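Local coordinates for protein fumarate lyase (Mesorhizobium sp., PDB 3C8T) that is of unknown function but belongs to the fumarate lyase superfamily of mainly helical proteins and is found as an assembly of four chains, at residues Glu189-Ser194 with Ser221-Ser226; Ser226-Val231 with Met307-Glu312; Ala111-Ile116 with Arg184-Glu189; Tyr78-Leu83 with Ala102-Ile107; Val35-Ala40 with Arg209-Glu214. One frame throughout, in Å; residues are numbered along the deposited sequence.

Contact 1 (Glu189-Ser194 with Ser221-Ser226); sequences EFSGAS and SITWHS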
# COMPACT_ATOMS: atom_id res chain seq x y z
N GLU A 189 -10.26 27.80 -1.93
CA GLU A 189 -8.83 28.11 -2.03
C GLU A 189 -8.63 29.40 -2.84
O GLU A 189 -8.95 29.44 -4.04
CB GLU A 189 -8.04 26.98 -2.70
CG GLU A 189 -6.55 27.30 -2.75
CD GLU A 189 -5.80 26.73 -1.57
OE1 GLU A 189 -5.58 27.49 -0.63
OE2 GLU A 189 -5.45 25.52 -1.57
N PHE A 190 -8.14 30.46 -2.19
CA PHE A 190 -7.75 31.66 -2.93
C PHE A 190 -6.59 32.36 -2.22
O PHE A 190 -6.80 33.09 -1.21
CB PHE A 190 -8.93 32.63 -3.14
CG PHE A 190 -8.56 33.82 -3.97
CD1 PHE A 190 -8.34 33.67 -5.34
CD2 PHE A 190 -8.42 35.07 -3.37
CE1 PHE A 190 -7.98 34.77 -6.11
CE2 PHE A 190 -8.04 36.17 -4.10
CZ PHE A 190 -7.82 36.04 -5.48
N SER A 191 -5.38 32.10 -2.71
CA SER A 191 -4.19 32.63 -2.04
C SER A 191 -3.08 33.09 -2.96
O SER A 191 -2.07 33.58 -2.50
CB SER A 191 -3.62 31.63 -1.03
OG SER A 191 -4.48 31.47 0.10
N GLY A 192 -3.25 32.92 -4.26
CA GLY A 192 -2.27 33.42 -5.18
C GLY A 192 -1.00 32.59 -5.25
O GLY A 192 -0.86 31.57 -4.56
N ALA A 193 -0.05 33.10 -6.04
CA ALA A 193 1.05 32.31 -6.62
C ALA A 193 1.92 31.66 -5.57
O ALA A 193 2.25 30.49 -5.70
CB ALA A 193 1.90 33.16 -7.54
N SER A 194 2.27 32.38 -4.51
CA SER A 194 2.92 31.68 -3.41
C SER A 194 2.16 31.76 -2.10
O SER A 194 2.75 31.58 -1.05
CB SER A 194 4.40 32.06 -3.25
OG SER A 194 4.49 33.44 -3.06
N SER A 221 -8.40 28.39 7.43
CA SER A 221 -7.61 29.14 8.41
C SER A 221 -6.42 29.88 7.71
O SER A 221 -6.06 31.00 8.09
CB SER A 221 -7.08 28.21 9.48
OG SER A 221 -6.60 27.03 8.89
N ILE A 222 -5.85 29.22 6.70
CA ILE A 222 -4.74 29.71 5.90
C ILE A 222 -4.66 28.85 4.61
O ILE A 222 -5.21 27.71 4.54
CB ILE A 222 -3.38 29.71 6.72
CG1 ILE A 222 -2.26 30.51 6.01
CG2 ILE A 222 -2.94 28.26 7.06
CD1 ILE A 222 -1.09 30.87 6.96
N THR A 223 -3.99 29.41 3.61
CA THR A 223 -3.61 28.75 2.37
C THR A 223 -3.38 27.25 2.55
O THR A 223 -2.66 26.81 3.48
CB THR A 223 -2.32 29.41 1.83
OG1 THR A 223 -2.52 30.83 1.79
CG2 THR A 223 -1.95 28.88 0.41
N TRP A 224 -4.01 26.45 1.69
CA TRP A 224 -3.82 25.01 1.79
C TRP A 224 -3.27 24.41 0.48
O TRP A 224 -3.49 23.25 0.21
CB TRP A 224 -5.09 24.31 2.33
CG TRP A 224 -6.37 24.65 1.61
CD1 TRP A 224 -7.15 25.76 1.80
CD2 TRP A 224 -7.04 23.85 0.60
NE1 TRP A 224 -8.27 25.70 0.97
CE2 TRP A 224 -8.22 24.53 0.24
CE3 TRP A 224 -6.76 22.62 -0.01
CZ2 TRP A 224 -9.10 24.03 -0.71
CZ3 TRP A 224 -7.66 22.11 -0.97
CH2 TRP A 224 -8.80 22.81 -1.30
N HIS A 225 -2.58 25.22 -0.32
CA HIS A 225 -1.91 24.75 -1.54
C HIS A 225 -1.06 23.52 -1.19
O HIS A 225 -0.99 22.57 -1.96
CB HIS A 225 -1.02 25.83 -2.15
CG HIS A 225 -1.75 26.98 -2.79
ND1 HIS A 225 -1.22 28.25 -2.87
CD2 HIS A 225 -2.96 27.05 -3.38
CE1 HIS A 225 -2.07 29.05 -3.48
NE2 HIS A 225 -3.13 28.34 -3.81
N SER A 226 -0.42 23.56 -0.01
CA SER A 226 0.49 22.48 0.42
C SER A 226 0.13 21.80 1.75
O SER A 226 0.91 21.00 2.25
CB SER A 226 1.92 23.01 0.46
OG SER A 226 2.05 23.92 1.54
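Glu189 reaches across to Trp224 and His225, and its carboxylate is the tightly packed part of this contact. OE1 accepts a nearly straight hydrogen bond from Trp224 N (3.0 Å, 171°) through its syn lone pair. OE2 lies over the centre of one face of the Trp224 ring, 3.2 Å from CD2, with the carboxylate turned 30° from the ring plane. The chain of Glu189 is bent at chi2 (94°), which swings CD toward the indole; CD also comes within 3.4 Å of His225 CD2. Glutamate is long enough for OE1 to meet Trp224 N while CB and OE2 lie against the indole, whose NE1 bonds to Val188 O. A second close area lies where Ser191 OG meets Thr223 OG1 at 2.7 Å, two small hydroxyl residues fitting side by side, with Thr223 OG1 also bonded to Gly195 O. Gly192, whose positive phi favours glycine, brings its O to the edge of the imidazole, 3.0 Å from His225 CE1. The contact is looser at its ends: Ala193 and Ser221 are partly exposed, and Ser194 and Ile222 point away from the opposite segment and pack on Leu156 and Val439 of the second subunit. A buried carboxylate thus clasps the irregular loops that separate helices 160-185, 204-215 and 229-255. Asp106 of helix 104-140 receives His225 NE2 and the backbone N of Ser191 and Gly192, while helix 204-215 supports Phe190.

Contact 2 (Ser226-Val231 with Met307-Glu312); sequences SARDAV and MIHDFE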
# COMPACT_ATOMS: atom_id res chain seq x y z
N SER A 226 -0.42 23.56 -0.01
CA SER A 226 0.49 22.48 0.42
C SER A 226 0.13 21.80 1.75
O SER A 226 0.91 21.00 2.25
CB SER A 226 1.92 23.01 0.46
OG SER A 226 2.05 23.92 1.54
N ALA A 227 -1.05 22.10 2.29
CA ALA A 227 -1.62 21.46 3.50
C ALA A 227 -2.87 20.67 3.09
O ALA A 227 -4.00 21.19 3.10
CB ALA A 227 -1.96 22.54 4.59
N ARG A 228 -2.66 19.39 2.73
CA ARG A 228 -3.67 18.62 1.96
C ARG A 228 -4.49 17.64 2.82
O ARG A 228 -5.10 16.71 2.28
CB ARG A 228 -2.95 17.82 0.83
CG ARG A 228 -2.00 18.69 -0.07
CD ARG A 228 -2.72 19.93 -0.64
NE ARG A 228 -3.66 19.62 -1.73
CZ ARG A 228 -4.37 20.52 -2.40
NH1 ARG A 228 -4.29 21.83 -2.08
NH2 ARG A 228 -5.15 20.12 -3.42
N ASP A 229 -4.47 17.83 4.14
CA ASP A 229 -5.05 16.88 5.07
C ASP A 229 -6.57 16.75 4.97
O ASP A 229 -7.12 15.68 5.21
CB ASP A 229 -4.64 17.20 6.52
CG ASP A 229 -4.90 18.67 6.90
OD1 ASP A 229 -4.20 19.57 6.38
OD2 ASP A 229 -5.81 18.93 7.70
N ALA A 230 -7.26 17.84 4.64
CA ALA A 230 -8.71 17.75 4.55
C ALA A 230 -9.13 16.99 3.31
O ALA A 230 -10.16 16.29 3.32
CB ALA A 230 -9.34 19.11 4.59
N VAL A 231 -8.32 17.09 2.25
CA VAL A 231 -8.60 16.27 1.06
C VAL A 231 -8.21 14.80 1.28
O VAL A 231 -8.97 13.89 0.90
CB VAL A 231 -7.87 16.81 -0.21
CG1 VAL A 231 -8.20 15.91 -1.45
CG2 VAL A 231 -8.22 18.33 -0.46
N MET A 307 0.25 14.12 0.58
CA MET A 307 0.38 15.03 1.73
C MET A 307 1.80 15.52 1.92
O MET A 307 1.99 16.61 2.48
CB MET A 307 -0.04 14.33 3.03
CG MET A 307 -1.53 14.15 3.18
SD MET A 307 -1.92 13.49 4.80
CE MET A 307 -1.71 15.03 5.70
N ILE A 308 2.79 14.75 1.49
CA ILE A 308 4.19 15.18 1.61
C ILE A 308 4.42 16.14 0.46
O ILE A 308 4.95 15.76 -0.59
CB ILE A 308 5.24 14.04 1.52
CG1 ILE A 308 4.78 12.74 2.19
CG2 ILE A 308 6.57 14.47 2.06
CD1 ILE A 308 4.47 12.81 3.63
N HIS A 309 3.98 17.37 0.66
CA HIS A 309 3.83 18.31 -0.42
C HIS A 309 4.74 19.52 -0.09
O HIS A 309 4.39 20.44 0.70
CB HIS A 309 2.36 18.70 -0.47
CG HIS A 309 1.99 19.59 -1.61
ND1 HIS A 309 0.90 19.35 -2.41
CD2 HIS A 309 2.55 20.74 -2.06
CE1 HIS A 309 0.80 20.30 -3.32
NE2 HIS A 309 1.78 21.17 -3.12
N ASP A 310 5.92 19.50 -0.68
CA ASP A 310 6.99 20.37 -0.26
C ASP A 310 6.73 21.85 -0.64
O ASP A 310 6.12 22.15 -1.68
CB ASP A 310 8.32 19.84 -0.73
CG ASP A 310 8.29 19.45 -2.20
OD1 ASP A 310 7.71 18.37 -2.54
OD2 ASP A 310 8.87 20.21 -3.01
N PHE A 311 7.11 22.74 0.28
CA PHE A 311 7.03 24.19 0.12
C PHE A 311 5.64 24.68 -0.26
O PHE A 311 4.66 24.25 0.36
CB PHE A 311 8.15 24.71 -0.79
CG PHE A 311 9.51 24.40 -0.24
CD1 PHE A 311 9.98 25.07 0.90
CD2 PHE A 311 10.30 23.40 -0.80
CE1 PHE A 311 11.21 24.76 1.46
CE2 PHE A 311 11.56 23.09 -0.26
CZ PHE A 311 12.01 23.77 0.89
N GLU A 312 5.55 25.58 -1.24
CA GLU A 312 4.34 26.35 -1.44
C GLU A 312 3.52 25.74 -2.58
O GLU A 312 2.35 26.10 -2.78
CB GLU A 312 4.66 27.84 -1.62
CG GLU A 312 5.08 28.58 -0.31
CD GLU A 312 6.30 27.94 0.41
OE1 GLU A 312 7.47 28.10 -0.06
OE2 GLU A 312 6.08 27.25 1.44
O HOH W 1 0.01 18.32 3.50
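Ser226 lies on the imidazole of His309: its CA stands 3.9 Å from the ring centroid, 19° off the normal, in a CH-pi contact displaced toward the rim. Its CB follows the same ring, 3.4 Å from CD2, and a residue this small lets the backbone come down onto the aromatic face. The CB of His309 points toward 226-231, and CG, anti to the backbone N (chi1 -175°), continues from it. Nearby, the aliphatic part of Arg228 passes the ring obliquely, CG being 3.8 Å from His309 ND1. Farther along, the flexible thioether of Met307 places its CE 3.7 Å from Asp229 CB. Polar backbone atoms between the loops are joined by one water, which accepts from Arg228 N (3.0 Å) and donates to Ser226 O (3.1 Å) and Met307 O (2.8 Å). The next shell fixes the long polar residues. Arg228 forms salt bridges with Glu321 and Asp109 and gives a hydrogen bond to Trp224 O, so that its methylenes are held beside His309; Asp229 pairs with Arg173 and Arg177 of the second subunit. Arg228 is also the N-cap residue of helix 229-255. The contact thus sets the start of that helix against the loop leaving helix 284-306, while Pro317 and Trp318 of helix 315-344 pack on His309.

Contact 3 (Ala111-Ile116 with Arg184-Glu189); sequences ATVLQI and RVLVVE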
# COMPACT_ATOMS: atom_id res chain seq x y z
N ALA A 111 -12.44 24.72 -7.69
CA ALA A 111 -13.33 23.91 -8.55
C ALA A 111 -13.43 22.46 -8.09
O ALA A 111 -14.50 21.86 -8.16
CB ALA A 111 -12.87 23.96 -10.01
N THR A 112 -12.29 21.89 -7.67
CA THR A 112 -12.27 20.54 -7.05
C THR A 112 -13.15 20.49 -5.82
O THR A 112 -13.94 19.55 -5.66
CB THR A 112 -10.83 20.07 -6.73
OG1 THR A 112 -10.09 20.03 -7.95
CG2 THR A 112 -10.78 18.68 -6.07
N VAL A 113 -13.04 21.49 -4.95
CA VAL A 113 -13.90 21.53 -3.76
C VAL A 113 -15.40 21.58 -4.14
O VAL A 113 -16.22 20.92 -3.52
CB VAL A 113 -13.45 22.65 -2.77
CG1 VAL A 113 -14.53 23.03 -1.79
CG2 VAL A 113 -12.15 22.22 -2.01
N LEU A 114 -15.74 22.30 -5.19
CA LEU A 114 -17.13 22.36 -5.64
C LEU A 114 -17.64 20.99 -6.10
O LEU A 114 -18.79 20.62 -5.82
CB LEU A 114 -17.30 23.41 -6.77
CG LEU A 114 -17.04 24.85 -6.31
CD1 LEU A 114 -16.90 25.77 -7.53
CD2 LEU A 114 -18.12 25.32 -5.39
N GLN A 115 -16.81 20.25 -6.83
CA GLN A 115 -17.15 18.88 -7.20
C GLN A 115 -17.26 17.98 -5.96
O GLN A 115 -18.23 17.24 -5.82
CB GLN A 115 -16.07 18.37 -8.13
CG GLN A 115 -16.06 19.01 -9.55
CD GLN A 115 -14.85 18.54 -10.35
OE1 GLN A 115 -13.74 18.50 -9.83
NE2 GLN A 115 -15.07 18.15 -11.59
N ILE A 116 -16.27 18.03 -5.06
CA ILE A 116 -16.34 17.30 -3.77
C ILE A 116 -17.66 17.54 -2.99
O ILE A 116 -18.21 16.61 -2.39
CB ILE A 116 -15.08 17.57 -2.88
CG1 ILE A 116 -13.79 17.01 -3.57
CG2 ILE A 116 -15.20 16.91 -1.52
CD1 ILE A 116 -12.47 17.39 -2.87
N ARG A 184 -14.57 20.56 7.03
CA ARG A 184 -13.11 20.72 6.91
C ARG A 184 -12.68 20.84 5.43
O ARG A 184 -11.89 21.74 5.06
CB ARG A 184 -12.28 19.69 7.70
CG ARG A 184 -12.15 20.05 9.24
CD ARG A 184 -11.30 19.02 9.98
NE ARG A 184 -11.78 17.63 9.79
CZ ARG A 184 -12.54 16.95 10.65
NH1 ARG A 184 -12.93 17.50 11.80
NH2 ARG A 184 -12.91 15.70 10.38
N VAL A 185 -13.23 19.96 4.60
CA VAL A 185 -12.83 19.90 3.22
C VAL A 185 -13.52 20.98 2.38
O VAL A 185 -12.95 21.43 1.39
CB VAL A 185 -12.99 18.46 2.59
CG1 VAL A 185 -14.46 18.06 2.49
CG2 VAL A 185 -12.32 18.38 1.20
N LEU A 186 -14.72 21.43 2.79
CA LEU A 186 -15.46 22.37 1.92
C LEU A 186 -15.13 23.84 2.19
O LEU A 186 -15.97 24.61 2.70
CB LEU A 186 -16.97 22.09 1.91
CG LEU A 186 -17.36 20.67 1.46
CD1 LEU A 186 -18.87 20.44 1.68
CD2 LEU A 186 -16.99 20.38 -0.01
N VAL A 187 -13.92 24.22 1.82
CA VAL A 187 -13.41 25.56 2.02
C VAL A 187 -12.83 26.02 0.72
O VAL A 187 -12.37 25.21 -0.08
CB VAL A 187 -12.33 25.68 3.17
CG1 VAL A 187 -12.93 25.47 4.54
CG2 VAL A 187 -11.15 24.75 2.96
N VAL A 188 -12.87 27.33 0.51
CA VAL A 188 -12.35 27.97 -0.70
C VAL A 188 -10.84 27.85 -0.73
O VAL A 188 -10.18 27.79 0.34
CB VAL A 188 -12.82 29.49 -0.73
CG1 VAL A 188 -11.89 30.44 0.10
CG2 VAL A 188 -12.93 29.97 -2.13
N GLU A 189 -10.26 27.80 -1.93
CA GLU A 189 -8.83 28.11 -2.03
C GLU A 189 -8.63 29.40 -2.84
O GLU A 189 -8.95 29.44 -4.04
CB GLU A 189 -8.04 26.98 -2.70
CG GLU A 189 -6.55 27.30 -2.75
CD GLU A 189 -5.80 26.73 -1.57
OE1 GLU A 189 -5.58 27.49 -0.63
OE2 GLU A 189 -5.45 25.52 -1.57
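Val113 and Ile116 face Val185, Leu186 and Val187 with no flat side chain of either segment taking part; the flat groups involved are backbone peptides and a neighbouring indole. The methyls of Val113 lie against peptide oxygens, CG1 being 3.5 Å from Val187 O and CG2 3.6 Å from Val185 O. The ring of Trp224 adjoins the same spot, touching Val113 CG2 with its CH2 atom. Leu186 returns the contact: its CD2 comes 3.6 Å from Val113 O and 4.0 Å from Val113 CG1, then reaches Ile116 CG2 at 4.2 Å. Ile116 CD1 also meets Val185 CG2, at 4.2 Å. Because chi1 of Val113 is 161°, CG1 is anti to the backbone N and CG2 anti to the carbonyl carbon, and both branches engage the other segment. The short, branched side chain of Val113 puts two methyls beside the backbone carbonyls of Val185 and Val187, while the reach of leucine lets Leu186 touch Val113 and Ile116, one turn apart. Leu186 is the first residue to leave helical angles and the centre of an inverse gamma turn, in which Val187 N bonds weakly to Val185 O. Helix 160-185 thus ends on helix 104-140 through methyl groups packed on one another and on backbone carbonyls, consistent with the bundle of long helices found throughout the fumarate lyase superfamily.

Contact 4 (Tyr78-Leu83 with Ala102-Ile107); sequences YPILPL and ATTQDI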
# COMPACT_ATOMS: atom_id res chain seq x y z
N TYR A 78 -1.54 23.39 -17.76
CA TYR A 78 -2.81 23.50 -17.01
C TYR A 78 -3.94 24.12 -17.84
O TYR A 78 -3.67 24.89 -18.73
CB TYR A 78 -2.58 24.33 -15.74
CG TYR A 78 -1.48 23.79 -14.86
CD1 TYR A 78 -1.70 22.69 -14.06
CD2 TYR A 78 -0.22 24.37 -14.86
CE1 TYR A 78 -0.71 22.18 -13.26
CE2 TYR A 78 0.82 23.85 -14.06
CZ TYR A 78 0.54 22.76 -13.25
OH TYR A 78 1.52 22.23 -12.43
N PRO A 79 -5.22 23.75 -17.57
CA PRO A 79 -6.27 24.36 -18.38
C PRO A 79 -6.66 25.77 -17.97
O PRO A 79 -7.39 26.41 -18.73
CB PRO A 79 -7.47 23.41 -18.16
CG PRO A 79 -7.29 22.92 -16.75
CD PRO A 79 -5.77 22.74 -16.63
N ILE A 80 -6.21 26.26 -16.81
CA ILE A 80 -6.75 27.50 -16.29
C ILE A 80 -6.48 28.75 -17.15
O ILE A 80 -7.39 29.51 -17.43
CB ILE A 80 -6.37 27.77 -14.82
CG1 ILE A 80 -6.88 26.66 -13.90
CG2 ILE A 80 -6.88 29.13 -14.38
CD1 ILE A 80 -8.29 26.08 -14.24
N LEU A 81 -5.24 28.99 -17.52
CA LEU A 81 -4.94 30.20 -18.27
C LEU A 81 -5.52 30.17 -19.68
O LEU A 81 -6.01 31.18 -20.12
CB LEU A 81 -3.44 30.60 -18.19
CG LEU A 81 -3.00 31.00 -16.77
CD1 LEU A 81 -1.48 31.25 -16.67
CD2 LEU A 81 -3.73 32.22 -16.23
N PRO A 82 -5.47 29.01 -20.39
CA PRO A 82 -6.22 28.90 -21.63
C PRO A 82 -7.73 29.11 -21.44
O PRO A 82 -8.35 29.84 -22.24
CB PRO A 82 -5.94 27.45 -22.08
CG PRO A 82 -4.70 27.07 -21.43
CD PRO A 82 -4.71 27.77 -20.12
N LEU A 83 -8.32 28.52 -20.41
CA LEU A 83 -9.72 28.81 -20.15
C LEU A 83 -9.98 30.33 -19.91
O LEU A 83 -10.99 30.89 -20.41
CB LEU A 83 -10.29 27.94 -19.01
CG LEU A 83 -11.62 28.49 -18.46
CD1 LEU A 83 -12.77 28.28 -19.44
CD2 LEU A 83 -11.91 27.88 -17.09
N ALA A 102 -5.39 35.90 -8.76
CA ALA A 102 -5.47 34.44 -8.71
C ALA A 102 -4.23 33.72 -9.26
O ALA A 102 -3.58 34.21 -10.16
CB ALA A 102 -6.72 33.96 -9.48
N THR A 103 -3.94 32.54 -8.71
CA THR A 103 -3.05 31.58 -9.34
C THR A 103 -3.89 30.36 -9.82
O THR A 103 -5.05 30.14 -9.40
CB THR A 103 -1.86 31.15 -8.43
OG1 THR A 103 -0.89 30.42 -9.21
CG2 THR A 103 -2.31 30.24 -7.26
N THR A 104 -3.30 29.57 -10.70
CA THR A 104 -3.89 28.35 -11.24
C THR A 104 -4.41 27.36 -10.16
O THR A 104 -5.58 26.94 -10.22
CB THR A 104 -2.91 27.68 -12.22
OG1 THR A 104 -2.79 28.53 -13.35
CG2 THR A 104 -3.40 26.30 -12.68
N GLN A 105 -3.57 27.02 -9.18
CA GLN A 105 -4.04 26.11 -8.10
C GLN A 105 -5.22 26.64 -7.26
O GLN A 105 -6.00 25.84 -6.66
CB GLN A 105 -2.89 25.70 -7.18
CG GLN A 105 -3.16 24.40 -6.44
CD GLN A 105 -2.10 24.06 -5.40
OE1 GLN A 105 -1.09 24.77 -5.26
NE2 GLN A 105 -2.33 22.97 -4.66
N ASP A 106 -5.37 27.95 -7.19
CA ASP A 106 -6.56 28.52 -6.54
C ASP A 106 -7.82 28.06 -7.26
O ASP A 106 -8.76 27.59 -6.64
CB ASP A 106 -6.52 30.03 -6.53
CG ASP A 106 -5.46 30.58 -5.65
OD1 ASP A 106 -4.98 29.88 -4.73
OD2 ASP A 106 -5.11 31.76 -5.86
N ILE A 107 -7.83 28.22 -8.58
CA ILE A 107 -9.02 27.92 -9.37
C ILE A 107 -9.27 26.42 -9.42
O ILE A 107 -10.43 25.99 -9.28
CB ILE A 107 -8.94 28.49 -10.82
CG1 ILE A 107 -8.56 29.98 -10.83
CG2 ILE A 107 -10.29 28.28 -11.54
CD1 ILE A 107 -9.46 30.93 -10.01
O HOH W 2 -3.07 27.37 -16.57
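The methyl of Thr104 touches both Tyr78 and Ile80, and most of this contact is apolar. Thr104 CG2 lies 3.7 Å from Tyr78 CB and 3.7 Å from Ile80 CG1. The side chains of Ile80 and Thr104 run alongside one another, pointing opposite ways. One turn further on, Ile107 crosses Ile80 obliquely, with Ile80 CD1 at 4.0 Å from Ile107 CG2; Cys30 of helix 23-43 also touches Ile80. In Thr104, OG1 is anti to the carbonyl carbon (chi1 -67°) and CG2 anti to the backbone N, so a single threonine can offer carbon to Tyr78 and Ile80 and a hydroxyl toward the water between the segments, to which its bond is weak. The polar link is indirect: that water accepts from Leu81 N at 2.9 Å and is bound weakly by Tyr78 O. A third interaction shapes the helix itself. Thr103 N, at the N-cap, gives a straight bond to Asp106 OD2 (3.2 Å, 177°), approaching from 48° out of the carboxylate plane. Aspartate suits a first helical turn, where its negative charge probably interacts favourably with the helix dipole. This bond is one half of a capping box, since the Thr103 side chain makes no capping bond in return. Asp106 OD2 also takes Gly192 N, and OD1 takes His225 NE2 and Ser191 N. Two helix N-terminal ends, of 80-91 and 104-140, thus pack together in the family's helical fold.

Contact 5 (Val35-Ala40 with Arg209-Glu214); sequences VALARA and RELARE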
# COMPACT_ATOMS: atom_id res chain seq x y z
N VAL A 35 -15.92 33.79 -12.05
CA VAL A 35 -17.02 34.74 -12.05
C VAL A 35 -17.27 35.21 -10.63
O VAL A 35 -17.46 36.40 -10.40
CB VAL A 35 -18.34 34.09 -12.61
CG1 VAL A 35 -19.58 34.96 -12.29
CG2 VAL A 35 -18.22 33.85 -14.07
N ALA A 36 -17.28 34.27 -9.69
CA ALA A 36 -17.50 34.61 -8.29
C ALA A 36 -16.35 35.47 -7.81
O ALA A 36 -16.56 36.39 -7.01
CB ALA A 36 -17.65 33.35 -7.45
N LEU A 37 -15.14 35.21 -8.29
CA LEU A 37 -13.98 36.03 -7.88
C LEU A 37 -14.13 37.48 -8.34
O LEU A 37 -13.87 38.40 -7.56
CB LEU A 37 -12.67 35.44 -8.40
CG LEU A 37 -11.38 36.25 -8.18
CD1 LEU A 37 -11.01 36.42 -6.70
CD2 LEU A 37 -10.29 35.60 -8.93
N ALA A 38 -14.58 37.65 -9.59
CA ALA A 38 -14.87 38.99 -10.17
C ALA A 38 -15.93 39.73 -9.36
O ALA A 38 -15.77 40.93 -9.09
CB ALA A 38 -15.34 38.86 -11.61
N ARG A 39 -16.98 39.00 -8.97
CA ARG A 39 -18.07 39.58 -8.19
C ARG A 39 -17.63 40.00 -6.82
O ARG A 39 -17.97 41.10 -6.35
CB ARG A 39 -19.20 38.58 -8.04
CG ARG A 39 -20.55 39.20 -8.25
CD ARG A 39 -20.99 39.01 -9.68
NE ARG A 39 -21.12 37.58 -10.00
CZ ARG A 39 -22.17 36.83 -9.66
NH1 ARG A 39 -23.20 37.36 -9.00
NH2 ARG A 39 -22.18 35.53 -9.99
N ALA A 40 -16.88 39.12 -6.15
CA ALA A 40 -16.29 39.43 -4.86
C ALA A 40 -15.42 40.70 -4.94
O ALA A 40 -15.44 41.54 -4.06
CB ALA A 40 -15.47 38.23 -4.34
N ARG A 209 -12.38 35.78 1.77
CA ARG A 209 -13.62 35.66 2.53
C ARG A 209 -14.89 35.98 1.73
O ARG A 209 -15.88 35.25 1.83
CB ARG A 209 -13.54 36.58 3.75
CG ARG A 209 -12.55 36.10 4.76
CD ARG A 209 -12.19 37.22 5.71
NE ARG A 209 -11.21 36.77 6.70
CZ ARG A 209 -10.44 37.60 7.40
NH1 ARG A 209 -10.54 38.91 7.21
NH2 ARG A 209 -9.56 37.11 8.28
N GLU A 210 -14.87 37.06 0.96
CA GLU A 210 -15.99 37.36 0.06
C GLU A 210 -16.27 36.25 -0.94
O GLU A 210 -17.43 35.93 -1.23
CB GLU A 210 -15.76 38.67 -0.68
CG GLU A 210 -16.41 39.84 -0.03
CD GLU A 210 -17.87 39.55 0.33
OE1 GLU A 210 -18.72 39.45 -0.60
OE2 GLU A 210 -18.15 39.43 1.55
N LEU A 211 -15.20 35.69 -1.49
CA LEU A 211 -15.27 34.61 -2.45
C LEU A 211 -15.87 33.33 -1.85
O LEU A 211 -16.66 32.67 -2.48
CB LEU A 211 -13.88 34.35 -3.03
CG LEU A 211 -13.71 33.19 -4.01
CD1 LEU A 211 -14.49 33.48 -5.25
CD2 LEU A 211 -12.24 33.04 -4.36
N ALA A 212 -15.52 33.02 -0.61
CA ALA A 212 -16.10 31.87 0.08
C ALA A 212 -17.63 32.07 0.16
O ALA A 212 -18.42 31.15 -0.09
CB ALA A 212 -15.49 31.74 1.45
N ARG A 213 -18.03 33.30 0.47
CA ARG A 213 -19.42 33.64 0.63
C ARG A 213 -20.14 33.47 -0.68
O ARG A 213 -21.19 32.85 -0.71
CB ARG A 213 -19.56 35.05 1.19
CG ARG A 213 -20.91 35.33 1.82
CD ARG A 213 -20.85 36.53 2.78
NE ARG A 213 -21.03 37.85 2.15
CZ ARG A 213 -21.62 38.10 0.98
NH1 ARG A 213 -22.14 37.13 0.24
NH2 ARG A 213 -21.70 39.36 0.55
N GLU A 214 -19.57 33.97 -1.77
CA GLU A 214 -20.19 33.87 -3.09
C GLU A 214 -20.44 32.43 -3.52
O GLU A 214 -21.39 32.15 -4.22
CB GLU A 214 -19.28 34.49 -4.17
CG GLU A 214 -19.57 35.91 -4.56
CD GLU A 214 -21.01 36.10 -5.04
OE1 GLU A 214 -21.74 36.88 -4.39
OE2 GLU A 214 -21.43 35.46 -6.05
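Ala36 and Ala40 line one side of a close helix-helix crossing, in which helix 23-43 meets Glu210, Leu211 and Glu214 of helix 204-215. The axes of the two short segments approach to 8.6 Å, at 126° between their directions, steeply crossed and nearer antiparallel than parallel. Alanines suit this interface because their single methyls let the backbones close in: Ala40 CB is 3.7 Å from Glu210 CB, and Ala36 CB is 3.8 Å from Glu214 CB. Leu211 fills the middle. Its CG is anti to the backbone N (chi1 177°), and its CD1 reaches across to Leu37 N at 3.6 Å and to Ala36 CB at 3.9 Å. The acids thus use their carbon stems for packing and keep their charged ends for the margin. There Glu214 OE2 stands over one face of the Arg39 guanidinium, 3.9 Å from NH1, a long salt bridge of charges only, to which no N-H points. Stronger partners come from Arg43, one turn beyond Arg39, which pairs with both Glu210 OE1 and Glu214 OE1 and so ties its helix to two successive turns of the other. Phe190 of the loop 189-194 touches both Leu37 and Leu211. Val35 and Ala38, which take no part in the crossing, pack on helix 49-61, so helix 23-43 lies between that helix and helix 204-215.

Contacts 1, 2 and 3 are buried, whereas contacts 4 and 5 are only partly so. Helix 104-140 serves both contact 3 and contact 4, and its Asp106 carries the polar link from contact 4 to contact 1. Glu189 is common to contacts 1 and 3, and Ser226 to contacts 1 and 2, joining contacts 1, 2 and 3 through shared residues. The chemistry follows place: contact 1 is rich in polar groups and rings, contact 2 adds one water and charges shared with the second subunit, contact 3 is methyl packing with no side-chain hydrogen bond or ion pair across it, contact 4 mixes methyls with water, and contact 5 places alanines centrally and ion pairs at its margin.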